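Local structure of ABC transporter, substrate-binding protein (Clostridium perfringens, 4EDP) at residues K36-W42 / E64-G70; T52-F57 / E281-Y285; N166-P171 / E230-V235. The protein is an extracellular solute-binding protein that probably captures a substrate and hands it to its partner ABC importer for uptake into the cell. One frame throughout, in Å; residues are numbered along the deposited sequence.

Contact 1: K36-W42 / E64-G70; sequences KLVVSTW and EIVLDIG. With ACT (acetate ion), chain F.
Leu37 to Thr41 and Ile65 to Ile69 run as neighbouring parallel strands, their axes 4.6 Å apart at closest and twisted by 27°, and a ladder of backbone bonds alternates between them. Leu37 N gives to Glu64 O, Val66 N to Leu37 O, Val39 N to Val66 O at 2.7 Å, Asp68 N to Val39 O and Thr41 N to Asp68 O; a weak bond of 3.3 Å from Gly70 N to Thr41 O ends the run. Leu37, Val39, Ile65 and Leu67 share one face, on which Ile65 and Leu67 meet helix 46-61. Here Val39 packs against both Ile65 and Leu67 across the contact: CG2, anti to its carbonyl carbon, reaches Ile65 CG2 at 3.9 Å, while Leu67 lies alongside with CD2 3.7 Å from Val39 CB. The beta-branched Val39 and Ile65 favour the extended backbone, and with Leu37 and Leu67 they give the helix an apolar surface. The other face turns polar at its C-terminal end. Ser40 OG and Asp68 OD1 are joined through a water 2.7 Å from each, the link to the carboxylate being weak; Arg75 also bonds Ser40 OG, and a salt bridge from Lys78 takes Asp68 OD2, so the buried hydroxyl and the carboxylate both have partners. At the C-terminal end of its strand, Thr41 has OG1 anti to its backbone N (chi1 -167°), a torsion that delivers the hydroxyl to acetate OXT at 2.6 Å. The acetate carbon sits at the edge of the Trp42 ring, 3.6 Å from CE3, and Gly43 N also binds the ion, which probably came from the crystallisation liquor. Together with helix 46-61 the two strands make a beta-alpha-beta crossover, the parallel unit from which the lobes of solute-binding proteins of the periplasmic-binding-protein fold are built.

Contact 2: T52-F57 / E281-Y285; sequences TVFEPF and EFINY
Phe57 and Tyr285 both hold CG anti to the backbone N (chi1 -178° and 163°), and these torsions extend the two rings from their helices into the gap between them. Phe282 adopts the same torsion, and its ring turns its edge to the face of Phe57 in a T-shaped pair, CD1 3.6 Å from the Phe57 plane over its centre, the planes at 79°. The Phe282 backbone is close as well, with CA 3.6 Å from Phe57 CE1. Against Tyr285, Phe57 comes over a ring face: CD1 lies above the rim, 3.7 Å from Tyr285 CD2, and the methylene CB makes a CH-pi contact nearer the middle. The Phe54 ring approaches from further back along its helix and meets Phe282 rim to rim, CE1 being 3.5 Å from Phe282 CZ. Four aromatic side chains thus form one cluster, bulky enough to bridge helix axes 11.5 Å apart at closest. In the fold, this cluster seats helix 46-61, the connection of a beta-alpha-beta unit, against helix 276-286, which arrives from much later in the chain; Phe54 and Phe282 both also touch Tyr91 on strand 89-93. Tyrosine suits position 285 because its ring packs like phenylalanine while its hydroxyl bonds Val53 O at 2.6 Å, in the carbonyl plane and on a lone pair. Val53 O lies in an irregular part of the helix, with a wider pi-type turn and a kink at Pro56, whose nitrogen carries no hydrogen; the Tyr285 hydroxyl gives this carbonyl a donor. Pro56 CB closes in on the same hydroxyl oxygen, 3.5 Å away. Val53 packs on the cluster from the same helix, its CG1 reaching Phe282 CZ at 3.9 Å and lying over one face of Phe54 toward the rim.

Contact 3: N166-P171 / E230-V235; sequences NKIAIP and EIVAAV
Lys167 O accepts two backbone N-H groups at once, from Val232 N at 2.8 Å and from Ala233 N at 3.2 Å, the second arriving nearly in line with the C=O. This double grip holds the turn before strand 233-237 against the start of strand 168-171; Val232 also has a backbone bond with Asp146. The parallel ladder then continues with Ala169 N giving to Ala233 O and Val235 N to Ala169 O, both at 3.1 Å, so Ala169 is bonded through both its N and its O. The backbone groups of Ile168 and Ile170 serve the other edge, bonding Asn211, Val213 and Tyr216. Pro171 has no N-H to offer Val235 O, which lies 3.5 Å from its CD; the Tyr216 hydroxyl serves that carbonyl instead. Small residues suit the face where Ala169 CB meets Ala234 CB at 4.1 Å, and Ile231 CD1, 3.9 Å from Ala169 CB, fills in beside them under helix 219-227. Lys167 lays its aliphatic chain alongside Val232, CD 3.8 Å from CG2. With strand 168-171 bonded on both edges in parallel, this is the interior of an alpha/beta lobe, as in solute-binding proteins of this fold.

From the N terminus, strand 37-41 leads into helix 46-61 and on to strand 65-69, where contact 1 closes a short loop of 21 residues. Contact 2 starts on that same helix, inside this loop, and closes only after 223 residues, at helix 276-286; the two therefore cross, and they touch, Ile65 and Leu67 packing on Phe54 and Leu37 on Phe282. Contact 3 is nested within the long loop of contact 2. It lies on the opposite side of the chain's centre, its centre about 38 Å from that of contact 1. Contacts 1 and 2 thus tie early and late chain into one lobe, while 166-171 / 230-235 joins strands of the other.

Contact 1: K36-W42 / E64-G70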
# COMPACT_ATOMS: atom_id res chain seq x y z
N LYS A 36 10.97 -15.01 23.73
CA LYS A 36 10.22 -15.45 22.51
C LYS A 36 9.32 -14.35 21.96
O LYS A 36 8.50 -13.78 22.69
CB LYS A 36 9.41 -16.70 22.85
CG LYS A 36 8.53 -17.26 21.76
CD LYS A 36 7.90 -18.56 22.27
CE LYS A 36 6.84 -19.12 21.34
NZ LYS A 36 7.38 -19.45 19.99
N LEU A 37 9.48 -14.04 20.68
CA LEU A 37 8.66 -13.02 20.05
C LEU A 37 7.83 -13.67 18.95
O LEU A 37 8.40 -14.24 18.01
CB LEU A 37 9.54 -11.91 19.47
CG LEU A 37 8.86 -10.62 19.01
CD1 LEU A 37 8.24 -9.90 20.21
CD2 LEU A 37 9.86 -9.72 18.30
N VAL A 38 6.51 -13.60 19.08
CA VAL A 38 5.60 -14.19 18.09
C VAL A 38 5.16 -13.10 17.11
O VAL A 38 4.57 -12.09 17.51
CB VAL A 38 4.36 -14.82 18.76
CG1 VAL A 38 3.41 -15.38 17.71
CG2 VAL A 38 4.79 -15.91 19.75
N VAL A 39 5.45 -13.32 15.83
CA VAL A 39 5.15 -12.33 14.79
C VAL A 39 4.07 -12.80 13.80
O VAL A 39 4.22 -13.83 13.16
CB VAL A 39 6.42 -12.01 13.98
CG1 VAL A 39 6.10 -11.03 12.86
CG2 VAL A 39 7.54 -11.50 14.89
N SER A 40 2.99 -12.03 13.70
CA SER A 40 1.92 -12.33 12.73
C SER A 40 2.28 -11.60 11.43
O SER A 40 2.35 -10.37 11.41
CB SER A 40 0.58 -11.85 13.27
OG SER A 40 -0.45 -12.01 12.30
N THR A 41 2.49 -12.35 10.35
CA THR A 41 2.88 -11.76 9.08
C THR A 41 2.55 -12.68 7.90
O THR A 41 2.10 -13.81 8.09
CB THR A 41 4.39 -11.42 9.07
OG1 THR A 41 4.71 -10.56 7.97
CG2 THR A 41 5.24 -12.70 9.03
N TRP A 42 2.75 -12.18 6.69
CA TRP A 42 2.46 -12.96 5.47
C TRP A 42 3.45 -14.09 5.27
O TRP A 42 3.08 -15.18 4.82
CB TRP A 42 2.50 -12.06 4.23
CG TRP A 42 1.56 -10.89 4.30
CD1 TRP A 42 0.24 -10.89 3.96
CD2 TRP A 42 1.86 -9.56 4.75
NE1 TRP A 42 -0.30 -9.64 4.18
CE2 TRP A 42 0.68 -8.81 4.65
CE3 TRP A 42 3.02 -8.94 5.21
CZ2 TRP A 42 0.62 -7.46 5.00
CZ3 TRP A 42 2.96 -7.59 5.56
CH2 TRP A 42 1.77 -6.88 5.46
N GLU A 64 14.13 -16.08 20.49
CA GLU A 64 13.61 -16.89 19.40
C GLU A 64 12.41 -16.18 18.76
O GLU A 64 11.55 -15.65 19.46
CB GLU A 64 13.16 -18.26 19.90
CG GLU A 64 12.61 -19.15 18.78
CD GLU A 64 12.19 -20.54 19.25
OE1 GLU A 64 12.60 -20.97 20.35
OE2 GLU A 64 11.46 -21.21 18.48
N ILE A 65 12.36 -16.16 17.43
CA ILE A 65 11.23 -15.57 16.72
C ILE A 65 10.39 -16.67 16.10
O ILE A 65 10.91 -17.65 15.53
CB ILE A 65 11.68 -14.51 15.68
CG1 ILE A 65 12.21 -13.28 16.43
CG2 ILE A 65 10.50 -14.08 14.79
CD1 ILE A 65 12.65 -12.14 15.56
N VAL A 66 9.09 -16.56 16.31
CA VAL A 66 8.13 -17.51 15.78
C VAL A 66 7.15 -16.77 14.90
O VAL A 66 6.58 -15.75 15.31
CB VAL A 66 7.37 -18.21 16.91
CG1 VAL A 66 6.12 -18.90 16.38
CG2 VAL A 66 8.28 -19.20 17.61
N LEU A 67 6.95 -17.25 13.68
CA LEU A 67 6.03 -16.59 12.77
C LEU A 67 4.68 -17.29 12.72
O LEU A 67 4.60 -18.52 12.76
CB LEU A 67 6.60 -16.52 11.36
CG LEU A 67 7.99 -15.90 11.16
CD1 LEU A 67 8.27 -15.76 9.66
CD2 LEU A 67 8.09 -14.56 11.83
N ASP A 68 3.61 -16.50 12.67
CA ASP A 68 2.26 -17.00 12.54
C ASP A 68 1.86 -16.40 11.20
O ASP A 68 1.60 -15.19 11.10
CB ASP A 68 1.38 -16.52 13.69
CG ASP A 68 -0.03 -17.10 13.65
OD1 ASP A 68 -0.72 -16.98 12.62
OD2 ASP A 68 -0.47 -17.66 14.68
N ILE A 69 1.86 -17.23 10.16
CA ILE A 69 1.63 -16.71 8.81
C ILE A 69 0.22 -16.90 8.25
O ILE A 69 -0.53 -17.75 8.70
CB ILE A 69 2.67 -17.28 7.82
CG1 ILE A 69 2.40 -18.74 7.51
CG2 ILE A 69 4.08 -17.10 8.37
CD1 ILE A 69 3.42 -19.34 6.57
N GLY A 70 -0.10 -16.08 7.26
CA GLY A 70 -1.41 -16.11 6.59
C GLY A 70 -1.64 -14.77 5.92
O GLY A 70 -0.79 -13.88 6.00
C ACT F . 6.30 -10.45 4.96
O ACT F . 6.13 -10.82 3.78
OXT ACT F . 5.97 -11.27 5.85
CH3 ACT F . 6.86 -9.09 5.29
O HOH W 1 -1.60 -14.38 12.77

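Contact 2: T52-F57 / E281-Y285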
# COMPACT_ATOMS: atom_id res chain seq x y z
N THR A 52 17.04 -12.06 6.27
CA THR A 52 17.26 -10.63 6.24
C THR A 52 16.80 -9.85 7.46
O THR A 52 17.51 -8.96 7.93
CB THR A 52 16.52 -10.03 5.02
OG1 THR A 52 17.00 -10.66 3.82
CG2 THR A 52 16.72 -8.51 4.93
N VAL A 53 15.62 -10.18 7.97
CA VAL A 53 15.02 -9.45 9.08
C VAL A 53 15.02 -10.10 10.47
O VAL A 53 15.59 -9.56 11.42
CB VAL A 53 13.55 -9.12 8.72
CG1 VAL A 53 12.83 -8.42 9.88
CG2 VAL A 53 13.50 -8.27 7.45
N PHE A 54 14.40 -11.26 10.57
CA PHE A 54 14.22 -11.88 11.87
C PHE A 54 15.43 -12.50 12.53
O PHE A 54 15.66 -12.29 13.72
CB PHE A 54 13.07 -12.87 11.79
CG PHE A 54 11.80 -12.25 11.31
CD1 PHE A 54 11.20 -11.24 12.04
CD2 PHE A 54 11.19 -12.67 10.14
CE1 PHE A 54 10.03 -10.65 11.60
CE2 PHE A 54 10.00 -12.09 9.71
CZ PHE A 54 9.43 -11.07 10.44
N GLU A 55 16.20 -13.28 11.79
CA GLU A 55 17.36 -13.95 12.37
C GLU A 55 18.39 -12.99 12.96
O GLU A 55 18.90 -13.25 14.06
CB GLU A 55 18.01 -14.88 11.34
CG GLU A 55 17.29 -16.21 11.16
CD GLU A 55 17.46 -17.16 12.35
OE1 GLU A 55 17.90 -16.71 13.44
OE2 GLU A 55 17.17 -18.37 12.19
N PRO A 56 18.71 -11.90 12.25
CA PRO A 56 19.70 -11.02 12.84
C PRO A 56 19.22 -10.44 14.16
O PRO A 56 20.00 -10.35 15.11
CB PRO A 56 19.88 -9.94 11.77
CG PRO A 56 19.57 -10.65 10.50
CD PRO A 56 18.42 -11.54 10.85
N PHE A 57 17.94 -10.08 14.23
CA PHE A 57 17.35 -9.54 15.46
C PHE A 57 17.43 -10.59 16.57
O PHE A 57 17.91 -10.32 17.67
CB PHE A 57 15.90 -9.12 15.22
CG PHE A 57 15.24 -8.51 16.42
CD1 PHE A 57 15.38 -7.16 16.69
CD2 PHE A 57 14.47 -9.28 17.27
CE1 PHE A 57 14.78 -6.59 17.81
CE2 PHE A 57 13.86 -8.73 18.39
CZ PHE A 57 14.02 -7.38 18.66
N GLU A 281 11.49 -2.71 20.71
CA GLU A 281 12.84 -2.81 20.15
C GLU A 281 12.78 -3.30 18.71
O GLU A 281 13.52 -2.82 17.85
CB GLU A 281 13.73 -3.75 21.01
CG GLU A 281 14.11 -3.15 22.36
CD GLU A 281 14.86 -4.12 23.26
OE1 GLU A 281 14.87 -5.33 22.98
OE2 GLU A 281 15.41 -3.66 24.27
N PHE A 282 11.90 -4.26 18.45
CA PHE A 282 11.79 -4.78 17.11
C PHE A 282 11.27 -3.75 16.11
O PHE A 282 11.79 -3.66 14.99
CB PHE A 282 10.91 -6.03 17.04
CG PHE A 282 10.86 -6.60 15.67
CD1 PHE A 282 11.79 -7.53 15.25
CD2 PHE A 282 9.92 -6.16 14.77
CE1 PHE A 282 11.77 -8.02 13.96
CE2 PHE A 282 9.89 -6.66 13.47
CZ PHE A 282 10.81 -7.58 13.07
N ILE A 283 10.25 -2.98 16.48
CA ILE A 283 9.70 -1.97 15.56
C ILE A 283 10.78 -0.94 15.26
O ILE A 283 10.99 -0.54 14.10
CB ILE A 283 8.41 -1.33 16.11
CG1 ILE A 283 7.31 -2.39 16.20
CG2 ILE A 283 7.96 -0.12 15.22
CD1 ILE A 283 5.95 -1.89 16.73
N ASN A 284 11.50 -0.52 16.30
CA ASN A 284 12.59 0.44 16.14
C ASN A 284 13.65 -0.12 15.19
O ASN A 284 14.19 0.60 14.34
CB ASN A 284 13.21 0.80 17.48
CG ASN A 284 14.16 1.97 17.38
OD1 ASN A 284 13.80 3.04 16.89
ND2 ASN A 284 15.37 1.78 17.86
N TYR A 285 13.93 -1.41 15.31
CA TYR A 285 14.87 -2.11 14.44
C TYR A 285 14.37 -2.13 12.99
O TYR A 285 15.14 -1.85 12.05
CB TYR A 285 15.08 -3.52 14.99
CG TYR A 285 15.68 -4.56 14.07
CD1 TYR A 285 17.06 -4.68 13.90
CD2 TYR A 285 14.86 -5.47 13.43
CE1 TYR A 285 17.61 -5.67 13.07
CE2 TYR A 285 15.39 -6.46 12.61
CZ TYR A 285 16.76 -6.55 12.43
OH TYR A 285 17.27 -7.54 11.61

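Contact 3: N166-P171 / E230-V235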
# COMPACT_ATOMS: atom_id res chain seq x y z
N ASN A 166 -13.04 2.17 -24.30
CA ASN A 166 -12.63 0.78 -24.31
C ASN A 166 -11.10 0.61 -24.28
O ASN A 166 -10.59 -0.31 -24.91
CB ASN A 166 -13.14 0.10 -25.60
CG ASN A 166 -14.60 0.41 -25.91
OD1 ASN A 166 -14.93 0.81 -27.04
ND2 ASN A 166 -15.48 0.21 -24.94
N LYS A 167 -10.38 1.45 -23.54
CA LYS A 167 -8.90 1.34 -23.54
C LYS A 167 -8.19 1.38 -22.19
O LYS A 167 -6.96 1.35 -22.15
CB LYS A 167 -8.32 2.42 -24.45
CG LYS A 167 -8.51 2.19 -25.92
CD LYS A 167 -7.88 3.31 -26.73
CE LYS A 167 -7.63 2.88 -28.17
NZ LYS A 167 -8.84 2.37 -28.84
N ILE A 168 -8.91 1.49 -21.07
CA ILE A 168 -8.22 1.51 -19.78
C ILE A 168 -8.67 0.43 -18.80
O ILE A 168 -9.76 -0.12 -18.91
CB ILE A 168 -8.34 2.91 -19.04
CG1 ILE A 168 -9.66 3.11 -18.32
CG2 ILE A 168 -8.05 4.09 -20.01
CD1 ILE A 168 -9.72 4.43 -17.52
N ALA A 169 -7.79 0.13 -17.85
CA ALA A 169 -8.09 -0.79 -16.75
C ALA A 169 -7.82 -0.03 -15.45
O ALA A 169 -6.85 0.73 -15.35
CB ALA A 169 -7.24 -2.07 -16.82
N ILE A 170 -8.68 -0.25 -14.46
CA ILE A 170 -8.56 0.38 -13.15
C ILE A 170 -8.69 -0.71 -12.07
O ILE A 170 -9.31 -1.76 -12.29
CB ILE A 170 -9.60 1.51 -12.94
CG1 ILE A 170 -11.03 0.96 -12.90
CG2 ILE A 170 -9.45 2.59 -14.06
CD1 ILE A 170 -12.15 2.03 -12.76
N PRO A 171 -8.07 -0.49 -10.91
CA PRO A 171 -8.15 -1.45 -9.84
C PRO A 171 -9.54 -1.52 -9.25
O PRO A 171 -10.23 -0.49 -9.12
CB PRO A 171 -7.16 -0.90 -8.80
CG PRO A 171 -7.16 0.54 -9.03
CD PRO A 171 -7.25 0.68 -10.53
N GLU A 230 -5.35 -4.97 -25.56
CA GLU A 230 -6.71 -4.76 -25.04
C GLU A 230 -6.87 -3.42 -24.33
O GLU A 230 -8.00 -2.94 -24.19
CB GLU A 230 -7.09 -5.84 -24.03
CG GLU A 230 -7.10 -7.26 -24.56
CD GLU A 230 -7.46 -8.25 -23.45
OE1 GLU A 230 -8.35 -7.93 -22.62
OE2 GLU A 230 -6.86 -9.34 -23.42
N ILE A 231 -5.77 -2.88 -23.82
CA ILE A 231 -5.75 -1.60 -23.15
C ILE A 231 -4.51 -0.83 -23.57
O ILE A 231 -3.50 -1.42 -23.98
CB ILE A 231 -5.80 -1.71 -21.59
CG1 ILE A 231 -4.61 -2.52 -21.06
CG2 ILE A 231 -7.12 -2.33 -21.11
CD1 ILE A 231 -4.56 -2.69 -19.53
N VAL A 232 -4.61 0.48 -23.47
CA VAL A 232 -3.55 1.45 -23.75
C VAL A 232 -3.04 2.04 -22.44
O VAL A 232 -1.91 2.53 -22.36
CB VAL A 232 -4.10 2.61 -24.60
CG1 VAL A 232 -3.20 3.82 -24.54
CG2 VAL A 232 -4.32 2.14 -26.04
N ALA A 233 -3.88 2.02 -21.40
CA ALA A 233 -3.51 2.59 -20.10
C ALA A 233 -4.13 1.87 -18.91
O ALA A 233 -5.22 1.29 -19.02
CB ALA A 233 -3.92 4.08 -20.02
N ALA A 234 -3.43 1.89 -17.79
CA ALA A 234 -3.97 1.31 -16.56
C ALA A 234 -3.48 2.06 -15.33
O ALA A 234 -2.33 2.51 -15.28
CB ALA A 234 -3.59 -0.19 -16.41
N VAL A 235 -4.36 2.24 -14.35
CA VAL A 235 -3.95 2.81 -13.07
C VAL A 235 -3.39 1.57 -12.36
O VAL A 235 -4.12 0.60 -12.16
CB VAL A 235 -5.11 3.42 -12.29
CG1 VAL A 235 -4.67 3.78 -10.87
CG2 VAL A 235 -5.68 4.62 -13.03